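Local atomic coordinates of 3-phosphoshikimate 1-carboxyvinyltransferase (Streptomyces sviceus, PDB entry 7M0O), a protein that probably transfers the enolpyruvyl group of phosphoenolpyruvate to the 5-hydroxyl of shikimate-3-phosphate, the sixth step of the chorismate pathway. Residues G42-V50 with R62-V73; A20-P30 with Y212-E220. All coordinates share one frame; numbering follows the deposited sequence.

Interaction 1 and interaction 2 belong to neighbouring parts of the same half of the molecule, their centres about 18 Å apart. They meet where Pro-63 packs on the turn after helix 8-20: Pro-63 CD lies 3.8 Å from Ala-21 O. The same helix end, at Ala-19, receives Leu-43 and Tyr-48 of interaction 1. In sequence, strand 24-28 of interaction 2 leads into helix 34-45, whose end interaction 1 closes off. Interaction 1 is remote from the predicted substrate sites. Interaction 2 comes closer, with the side chain of Tyr-217 about 7 Å from that of Arg-13 and the side chain of Ile-219 about 8 Å from that of Lys-8, both predicted substrate-binding residues.

Interaction 1: residues G42-V50 with R62-V73; sequences GLVRLGYRV and RPQGPAVAEADV
Leu-46 and Gly-47 finish helix 34-45 in a Schellman motif, and the loop of residues 62-69 curls round that blunt end and leads into strand 70-74. Gly-47 leaves the helix with a positive phi (94°), and the carbonyl oxygen of Leu-46, just before it, faces the passing loop. That oxygen accepts two weak bonds, one from Val-68 N and a more bent one from Ala-67 N, with Ala-67 N 3.0 Å from Leu-46 O. The loop passes close over Gly-47, whose lack of a side chain leaves room for the Ala-67 methyl beside its carbonyl oxygen.

Leu-46 is the main bump. Its CB runs alongside Pro-66, 3.8 Å from Pro-66 CB, while CD2 enters a hollow formed by Pro-66, Ala-71 and Val-73, reaching 3.7 Å from Val-73 CG2. Tyr-96 of strand 95-99 also touches Leu-46 and Pro-66. Farther along, the methylenes of Arg-45 lie against the Asp-72 carbonyl; the Asp-72 carboxylate turns instead to a salt bridge with Arg-97.

The second bump is the Tyr-48 ring. With CG beside its own backbone N (chi1 -62°), it slides between Arg-62 CD on one face, a CH-pi contact 4.0 Å from the ring centroid, and Leu-43 CD2 on the opposite face. Its OH passes Pro-66 CD to reach a water at 2.6 Å from Tyr-48 OH, and this water donates to Arg-62 O. Cutting Tyr-48 back to an alanine would probably open a gap between Leu-43 and Arg-62 and leave that water without its phenolic partner.

Arg-62 is steadied from its own side: Arg-62 NE donates to Gly-65 O at 3.0 Å, nearly within the guanidinium plane, and Ala-67 CB sits over the centre of that guanidinium, 3.4 Å above its plane.

Interaction 2: residues A20-P30 with Y212-E220; sequences AADGVTTLVRP and YRATTYAIE
Thr-26, Leu-27 and Val-28 pair in parallel with Thr-216, Tyr-217 and Ala-218, the two short strands inclined by 17° at a closest axis approach of 4.6 Å. The backbone bonds step from side to side: Thr-215 O takes Thr-26 N, Thr-26 O takes Tyr-217 N, Tyr-217 O takes Val-28 N and Val-28 O takes Ile-219 N. The tightest is Tyr-217 N to Thr-26 O, 2.7 Å and almost straight at 170°. A separate bridge at Asp-22 and Arg-213 lies one residue out of step, with Asp-22 N bonded to Tyr-212 O and Ala-214 N to Asp-22 O.

Ala-214 fills the join between the two ladders. Its methyl points into the bend at Gly-23, with Ala-214 CB 3.3 Å from Thr-25 OG1 and also against Asp-22 O. Nearby, Tyr-212 CB rests 3.7 Å from Ala-21 CB; the Tyr-212 hydroxyl goes off to Leu-162 O.

On one face of the sheet, Thr-26 and Thr-216 lie side by side, and Val-28 CG2 meets Thr-216 CG2 at 4.0 Å. On the other, Leu-27 CD2 touches Tyr-217 CB, but the Tyr-217 ring swings away from residues 20-30 (CG anti to the backbone N, chi1 -171°) toward Met-190 and Ala-193 of helix 182-193. Ile-219 CD1 meets that ring in plane at its edge, while Ile-219 also packs on Thr-11 and Ala-14 of helix 8-20. A water donating to both Arg-29 O and Ile-219 O ties the far ends together.

Strand 216-218 thus forms an edge of the four-stranded mixed sheet, beside strand 24-28, before the chain probably crosses into the other half of the two-domain EPSP synthase fold.

Interaction 1: residues G42-V50 with R62-V73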
loop_
_atom_site.group_PDB
_atom_site.type_symbol
_atom_site.label_atom_id
_atom_site.label_comp_id
_atom_site.label_asym_id
_atom_site.label_seq_id
_atom_site.Cartn_x
_atom_site.Cartn_y
_atom_site.Cartn_z
ATOM N N GLY A 42 10.039 -14.582 11.241
ATOM C CA GLY A 42 11.232 -14.928 10.489
ATOM C C GLY A 42 12.444 -14.171 10.982
ATOM O O GLY A 42 13.535 -14.734 11.087
ATOM N N LEU A 43 12.265 -12.886 11.299
ATOM C CA LEU A 43 13.357 -12.098 11.871
ATOM C C LEU A 43 13.853 -12.706 13.174
ATOM O O LEU A 43 15.060 -12.760 13.425
ATOM C CB LEU A 43 12.893 -10.659 12.106
ATOM C CG LEU A 43 12.747 -9.788 10.855
ATOM C CD1 LEU A 43 12.254 -8.414 11.248
ATOM C CD2 LEU A 43 14.105 -9.683 10.121
ATOM N N VAL A 44 12.937 -13.156 14.029
ATOM C CA VAL A 44 13.374 -13.741 15.288
ATOM C C VAL A 44 14.138 -15.031 15.033
ATOM O O VAL A 44 15.163 -15.290 15.669
ATOM C CB VAL A 44 12.172 -13.950 16.226
ATOM C CG1 VAL A 44 12.598 -14.757 17.431
ATOM C CG2 VAL A 44 11.627 -12.592 16.655
ATOM N N ARG A 45 13.681 -15.836 14.068
ATOM C CA ARG A 45 14.387 -17.067 13.731
ATOM C C ARG A 45 15.794 -16.780 13.225
ATOM O O ARG A 45 16.730 -17.550 13.495
ATOM C CB ARG A 45 13.583 -17.858 12.695
ATOM C CG ARG A 45 14.065 -19.275 12.522
ATOM C CD ARG A 45 12.918 -20.202 12.194
ATOM N NE ARG A 45 11.981 -20.368 13.299
ATOM C CZ ARG A 45 12.041 -21.353 14.191
ATOM N NH1 ARG A 45 13.006 -22.266 14.117
ATOM N NH2 ARG A 45 11.135 -21.422 15.159
ATOM N N LEU A 46 15.969 -15.672 12.510
ATOM C CA LEU A 46 17.277 -15.267 11.998
ATOM C C LEU A 46 18.150 -14.613 13.058
ATOM O O LEU A 46 19.294 -14.253 12.759
ATOM C CB LEU A 46 17.097 -14.326 10.798
ATOM C CG LEU A 46 16.570 -14.973 9.499
ATOM C CD1 LEU A 46 16.135 -13.920 8.483
ATOM C CD2 LEU A 46 17.595 -15.948 8.885
ATOM N N GLY A 47 17.653 -14.447 14.281
ATOM C CA GLY A 47 18.456 -13.901 15.353
ATOM C C GLY A 47 18.339 -12.413 15.572
ATOM O O GLY A 47 19.192 -11.839 16.262
ATOM N N TYR A 48 17.340 -11.763 14.990
ATOM C CA TYR A 48 17.058 -10.375 15.311
ATOM C C TYR A 48 16.193 -10.289 16.566
ATOM O O TYR A 48 15.371 -11.164 16.841
ATOM C CB TYR A 48 16.332 -9.678 14.154
ATOM C CG TYR A 48 17.071 -9.576 12.826
ATOM C CD1 TYR A 48 17.243 -10.689 12.010
ATOM C CD2 TYR A 48 17.522 -8.351 12.356
ATOM C CE1 TYR A 48 17.883 -10.601 10.782
ATOM C CE2 TYR A 48 18.171 -8.246 11.125
ATOM C CZ TYR A 48 18.347 -9.379 10.343
ATOM O OH TYR A 48 18.973 -9.309 9.115
ATOM N N ARG A 49 16.392 -9.219 17.328
ATOM C CA ARG A 49 15.578 -8.943 18.505
ATOM C C ARG A 49 14.390 -8.091 18.085
ATOM O O ARG A 49 14.575 -6.975 17.591
ATOM C CB ARG A 49 16.387 -8.209 19.569
ATOM C CG ARG A 49 17.580 -8.979 20.111
ATOM C CD ARG A 49 18.191 -8.219 21.278
ATOM N NE ARG A 49 17.189 -7.925 22.311
ATOM C CZ ARG A 49 16.711 -6.708 22.586
ATOM N NH1 ARG A 49 17.137 -5.649 21.911
ATOM N NH2 ARG A 49 15.807 -6.548 23.550
ATOM N N VAL A 50 13.180 -8.602 18.298
ATOM C CA VAL A 50 11.946 -7.920 17.922
ATOM C C VAL A 50 11.049 -7.865 19.149
ATOM O O VAL A 50 10.623 -8.910 19.655
ATOM C CB VAL A 50 11.227 -8.626 16.758
ATOM C CG1 VAL A 50 9.897 -7.931 16.440
ATOM C CG2 VAL A 50 12.138 -8.684 15.517
ATOM N N ARG A 62 20.519 -4.892 12.440
ATOM C CA ARG A 62 21.742 -5.667 12.236
ATOM C C ARG A 62 22.335 -5.275 10.892
ATOM O O ARG A 62 21.984 -5.847 9.850
ATOM C CB ARG A 62 21.485 -7.170 12.326
ATOM C CG ARG A 62 20.943 -7.593 13.683
ATOM C CD ARG A 62 20.937 -9.102 13.849
ATOM N NE ARG A 62 22.303 -9.634 13.781
ATOM C CZ ARG A 62 23.140 -9.679 14.817
ATOM N NH1 ARG A 62 22.757 -9.254 16.022
ATOM N NH2 ARG A 62 24.362 -10.156 14.654
ATOM N N PRO A 63 23.249 -4.302 10.880
ATOM C CA PRO A 63 23.837 -3.852 9.611
ATOM C C PRO A 63 24.540 -4.948 8.823
ATOM O O PRO A 63 24.661 -4.810 7.602
ATOM C CB PRO A 63 24.816 -2.750 10.051
ATOM C CG PRO A 63 24.281 -2.263 11.353
ATOM C CD PRO A 63 23.689 -3.479 12.022
ATOM N N GLN A 64 24.992 -6.040 9.461
ATOM C CA GLN A 64 25.638 -7.128 8.733
ATOM C C GLN A 64 24.755 -8.372 8.634
ATOM O O GLN A 64 25.257 -9.459 8.356
ATOM C CB GLN A 64 26.991 -7.491 9.354
ATOM C CG GLN A 64 28.093 -6.451 9.152
ATOM C CD GLN A 64 28.288 -6.057 7.713
ATOM O OE1 GLN A 64 28.358 -6.906 6.815
ATOM N NE2 GLN A 64 28.373 -4.757 7.476
ATOM N N GLY A 65 23.446 -8.235 8.848
ATOM C CA GLY A 65 22.536 -9.315 8.539
ATOM C C GLY A 65 22.242 -10.245 9.700
ATOM O O GLY A 65 22.548 -9.951 10.853
ATOM N N PRO A 66 21.614 -11.385 9.401
ATOM C CA PRO A 66 21.172 -12.302 10.459
ATOM C C PRO A 66 22.289 -12.693 11.418
ATOM O O PRO A 66 23.437 -12.894 11.017
ATOM C CB PRO A 66 20.668 -13.517 9.676
ATOM C CG PRO A 66 20.188 -12.928 8.370
ATOM C CD PRO A 66 21.206 -11.845 8.061
ATOM N N ALA A 67 21.928 -12.830 12.696
ATOM C CA ALA A 67 22.902 -13.221 13.711
ATOM C C ALA A 67 23.321 -14.678 13.548
ATOM O O ALA A 67 24.517 -14.999 13.585
ATOM C CB ALA A 67 22.328 -12.978 15.108
ATOM N N VAL A 68 22.351 -15.578 13.353
ATOM C CA VAL A 68 22.650 -17.006 13.335
ATOM C C VAL A 68 23.489 -17.362 12.111
ATOM O O VAL A 68 23.437 -16.701 11.070
ATOM C CB VAL A 68 21.358 -17.841 13.370
ATOM C CG1 VAL A 68 20.583 -17.562 14.653
ATOM C CG2 VAL A 68 20.488 -17.556 12.153
ATOM N N ALA A 69 24.276 -18.431 12.239
ATOM C CA ALA A 69 25.094 -18.895 11.128
ATOM C C ALA A 69 24.322 -19.786 10.162
ATOM O O ALA A 69 24.742 -19.940 9.017
ATOM C CB ALA A 69 26.317 -19.646 11.659
ATOM N N GLU A 70 23.192 -20.349 10.598
ATOM C CA GLU A 70 22.374 -21.254 9.796
ATOM C C GLU A 70 20.947 -21.222 10.333
ATOM O O GLU A 70 20.739 -21.103 11.543
ATOM C CB GLU A 70 22.935 -22.681 9.831
ATOM C CG GLU A 70 22.316 -23.663 8.843
ATOM C CD GLU A 70 23.155 -24.929 8.695
ATOM O OE1 GLU A 70 24.133 -25.079 9.453
ATOM O OE2 GLU A 70 22.851 -25.766 7.816
ATOM N N ALA A 71 19.972 -21.315 9.424
ATOM C CA ALA A 71 18.575 -21.324 9.848
ATOM C C ALA A 71 17.669 -21.864 8.751
ATOM O O ALA A 71 17.960 -21.746 7.559
ATOM C CB ALA A 71 18.091 -19.928 10.243
ATOM N N ASP A 72 16.552 -22.446 9.187
ATOM C CA ASP A 72 15.434 -22.777 8.319
ATOM C C ASP A 72 14.342 -21.750 8.602
ATOM O O ASP A 72 13.894 -21.616 9.745
ATOM C CB ASP A 72 14.940 -24.204 8.582
ATOM C CG ASP A 72 16.003 -25.268 8.309
ATOM O OD1 ASP A 72 16.322 -25.505 7.126
ATOM O OD2 ASP A 72 16.515 -25.880 9.269
ATOM N N VAL A 73 13.938 -21.008 7.577
ATOM C CA VAL A 73 12.992 -19.905 7.719
ATOM C C VAL A 73 11.744 -20.241 6.912
ATOM O O VAL A 73 11.825 -20.473 5.698
ATOM C CB VAL A 73 13.596 -18.573 7.255
ATOM C CG1 VAL A 73 12.621 -17.425 7.482
ATOM C CG2 VAL A 73 14.925 -18.327 7.957
HETATM O O HOH W 1 19.850 -6.999 8.339
#

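Interaction 2: residues A20-P30 with Y212-E220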
loop_
_atom_site.group_PDB
_atom_site.type_symbol
_atom_site.label_atom_id
_atom_site.label_comp_id
_atom_site.label_asym_id
_atom_site.label_seq_id
_atom_site.Cartn_x
_atom_site.Cartn_y
_atom_site.Cartn_z
ATOM N N ALA A 20 17.493 -3.656 9.069
ATOM C CA ALA A 20 18.796 -3.466 8.439
ATOM C C ALA A 20 19.569 -2.270 8.990
ATOM O O ALA A 20 20.780 -2.178 8.756
ATOM C CB ALA A 20 18.629 -3.317 6.919
ATOM N N ALA A 21 18.925 -1.392 9.751
ATOM C CA ALA A 21 19.551 -0.135 10.126
ATOM C C ALA A 21 20.523 -0.305 11.296
ATOM O O ALA A 21 20.572 -1.332 11.977
ATOM C CB ALA A 21 18.481 0.899 10.471
ATOM N N ASP A 22 21.321 0.734 11.512
ATOM C CA ASP A 22 22.246 0.793 12.637
ATOM C C ASP A 22 21.517 1.476 13.787
ATOM O O ASP A 22 21.253 2.682 13.736
ATOM C CB ASP A 22 23.518 1.533 12.230
ATOM C CG ASP A 22 24.517 1.655 13.364
ATOM O OD1 ASP A 22 24.419 0.888 14.341
ATOM O OD2 ASP A 22 25.405 2.528 13.278
ATOM N N GLY A 23 21.152 0.698 14.798
ATOM C CA GLY A 23 20.468 1.188 15.979
ATOM C C GLY A 23 19.148 0.474 16.194
ATOM O O GLY A 23 18.821 -0.512 15.525
ATOM N N VAL A 24 18.383 0.967 17.164
ATOM C CA VAL A 24 17.077 0.402 17.489
ATOM C C VAL A 24 16.015 1.263 16.821
ATOM O O VAL A 24 15.927 2.468 17.081
ATOM C CB VAL A 24 16.857 0.325 19.007
ATOM C CG1 VAL A 24 15.488 -0.261 19.291
ATOM C CG2 VAL A 24 17.948 -0.518 19.648
ATOM N N THR A 25 15.231 0.658 15.931
ATOM C CA THR A 25 14.142 1.355 15.260
ATOM C C THR A 25 12.825 1.061 15.959
ATOM O O THR A 25 12.548 -0.082 16.332
ATOM C CB THR A 25 14.038 0.939 13.791
ATOM O OG1 THR A 25 15.141 1.469 13.081
ATOM C CG2 THR A 25 12.748 1.455 13.148
ATOM N N THR A 26 12.015 2.102 16.123
ATOM C CA THR A 26 10.656 1.973 16.635
ATOM C C THR A 26 9.685 2.265 15.494
ATOM O O THR A 26 9.740 3.341 14.886
ATOM C CB THR A 26 10.433 2.919 17.816
ATOM O OG1 THR A 26 11.437 2.672 18.811
ATOM C CG2 THR A 26 9.046 2.718 18.435
ATOM N N LEU A 27 8.831 1.294 15.183
ATOM C CA LEU A 27 7.770 1.443 14.199
ATOM C C LEU A 27 6.464 1.694 14.940
ATOM O O LEU A 27 6.062 0.886 15.788
ATOM C CB LEU A 27 7.652 0.194 13.331
ATOM C CG LEU A 27 8.930 -0.244 12.609
ATOM C CD1 LEU A 27 8.626 -1.427 11.714
ATOM C CD2 LEU A 27 9.479 0.923 11.804
ATOM N N VAL A 28 5.793 2.792 14.615
ATOM C CA VAL A 28 4.560 3.167 15.303
ATOM C C VAL A 28 3.357 2.801 14.433
ATOM O O VAL A 28 3.293 3.163 13.252
ATOM C CB VAL A 28 4.577 4.662 15.661
ATOM C CG1 VAL A 28 3.368 5.028 16.481
ATOM C CG2 VAL A 28 5.859 4.992 16.422
ATOM N N ARG A 29 2.400 2.082 15.026
ATOM C CA ARG A 29 1.171 1.606 14.393
ATOM C C ARG A 29 1.392 0.810 13.107
ATOM O O ARG A 29 0.670 1.037 12.126
ATOM C CB ARG A 29 0.229 2.775 14.083
ATOM C CG ARG A 29 0.067 3.817 15.197
ATOM C CD ARG A 29 -0.283 3.175 16.528
ATOM N NE ARG A 29 -1.307 3.918 17.262
ATOM C CZ ARG A 29 -1.092 5.059 17.912
ATOM N NH1 ARG A 29 0.114 5.613 17.927
ATOM N NH2 ARG A 29 -2.094 5.651 18.549
ATOM N N PRO A 30 2.328 -0.137 13.055
ATOM C CA PRO A 30 2.428 -0.980 11.855
ATOM C C PRO A 30 1.170 -1.825 11.677
ATOM O O PRO A 30 0.429 -2.098 12.622
ATOM C CB PRO A 30 3.646 -1.864 12.142
ATOM C CG PRO A 30 3.624 -2.011 13.627
ATOM C CD PRO A 30 3.182 -0.657 14.143
ATOM N N TYR A 212 21.980 2.205 6.832
ATOM C CA TYR A 212 20.857 3.011 7.280
ATOM C C TYR A 212 21.058 3.480 8.716
ATOM O O TYR A 212 21.809 2.878 9.484
ATOM C CB TYR A 212 19.545 2.217 7.208
ATOM C CG TYR A 212 19.094 1.804 5.827
ATOM C CD1 TYR A 212 18.552 2.724 4.947
ATOM C CD2 TYR A 212 19.184 0.476 5.414
ATOM C CE1 TYR A 212 18.126 2.331 3.680
ATOM C CE2 TYR A 212 18.751 0.077 4.166
ATOM C CZ TYR A 212 18.233 1.004 3.302
ATOM O OH TYR A 212 17.801 0.586 2.055
ATOM N N ARG A 213 20.333 4.545 9.078
ATOM C CA ARG A 213 20.311 5.093 10.431
ATOM C C ARG A 213 18.950 4.810 11.058
ATOM O O ARG A 213 17.926 5.255 10.526
ATOM C CB ARG A 213 20.563 6.601 10.411
ATOM C CG ARG A 213 22.007 7.019 10.701
ATOM C CD ARG A 213 22.990 6.431 9.696
ATOM N NE ARG A 213 22.487 6.506 8.324
ATOM C CZ ARG A 213 23.209 6.235 7.238
ATOM N NH1 ARG A 213 24.487 5.878 7.347
ATOM N NH2 ARG A 213 22.652 6.329 6.037
ATOM N N ALA A 214 18.939 4.108 12.194
ATOM C CA ALA A 214 17.688 3.789 12.871
ATOM C C ALA A 214 16.970 5.063 13.292
ATOM O O ALA A 214 17.588 6.111 13.520
ATOM C CB ALA A 214 17.931 2.923 14.104
ATOM N N THR A 215 15.655 4.952 13.436
ATOM C CA THR A 215 14.831 6.096 13.797
ATOM C C THR A 215 13.518 5.593 14.394
ATOM O O THR A 215 13.278 4.388 14.503
ATOM C CB THR A 215 14.607 6.993 12.572
ATOM O OG1 THR A 215 14.043 8.243 12.984
ATOM C CG2 THR A 215 13.676 6.313 11.571
ATOM N N THR A 216 12.682 6.533 14.828
ATOM C CA THR A 216 11.289 6.247 15.137
ATOM C C THR A 216 10.496 6.563 13.878
ATOM O O THR A 216 10.563 7.688 13.381
ATOM C CB THR A 216 10.794 7.071 16.328
ATOM O OG1 THR A 216 11.364 6.573 17.543
ATOM C CG2 THR A 216 9.273 6.995 16.454
ATOM N N TYR A 217 9.785 5.568 13.338
ATOM C CA TYR A 217 9.095 5.719 12.060
ATOM C C TYR A 217 7.635 5.332 12.236
ATOM O O TYR A 217 7.330 4.178 12.559
ATOM C CB TYR A 217 9.740 4.885 10.942
ATOM C CG TYR A 217 9.138 5.239 9.602
ATOM C CD1 TYR A 217 9.561 6.365 8.901
ATOM C CD2 TYR A 217 8.102 4.483 9.072
ATOM C CE1 TYR A 217 8.971 6.710 7.692
ATOM C CE2 TYR A 217 7.509 4.817 7.874
ATOM C CZ TYR A 217 7.945 5.928 7.189
ATOM O OH TYR A 217 7.342 6.253 5.994
ATOM N N ALA A 218 6.744 6.298 12.033
ATOM C CA ALA A 218 5.307 6.075 12.115
ATOM C C ALA A 218 4.770 5.613 10.763
ATOM O O ALA A 218 5.024 6.257 9.734
ATOM C CB ALA A 218 4.597 7.358 12.554
ATOM N N ILE A 219 4.012 4.517 10.782
ATOM C CA ILE A 219 3.384 3.967 9.581
ATOM C C ILE A 219 2.073 4.699 9.330
ATOM O O ILE A 219 1.209 4.777 10.219
ATOM C CB ILE A 219 3.140 2.456 9.732
ATOM C CG1 ILE A 219 4.458 1.711 9.962
ATOM C CG2 ILE A 219 2.366 1.906 8.504
ATOM C CD1 ILE A 219 5.441 1.968 8.900
ATOM N N GLU A 220 1.913 5.218 8.114
ATOM C CA GLU A 220 0.668 5.904 7.752
ATOM C C GLU A 220 -0.491 4.913 7.659
ATOM O O GLU A 220 -0.327 3.806 7.138
ATOM C CB GLU A 220 0.800 6.617 6.404
ATOM C CG GLU A 220 1.654 7.856 6.414
ATOM C CD GLU A 220 1.932 8.405 5.016
ATOM O OE1 GLU A 220 1.185 8.099 4.046
ATOM O OE2 GLU A 220 2.921 9.153 4.891
HETATM O O HOH W 2 22.666 -0.548 7.793
HETATM O O HOH W 3 -0.829 3.102 10.856
#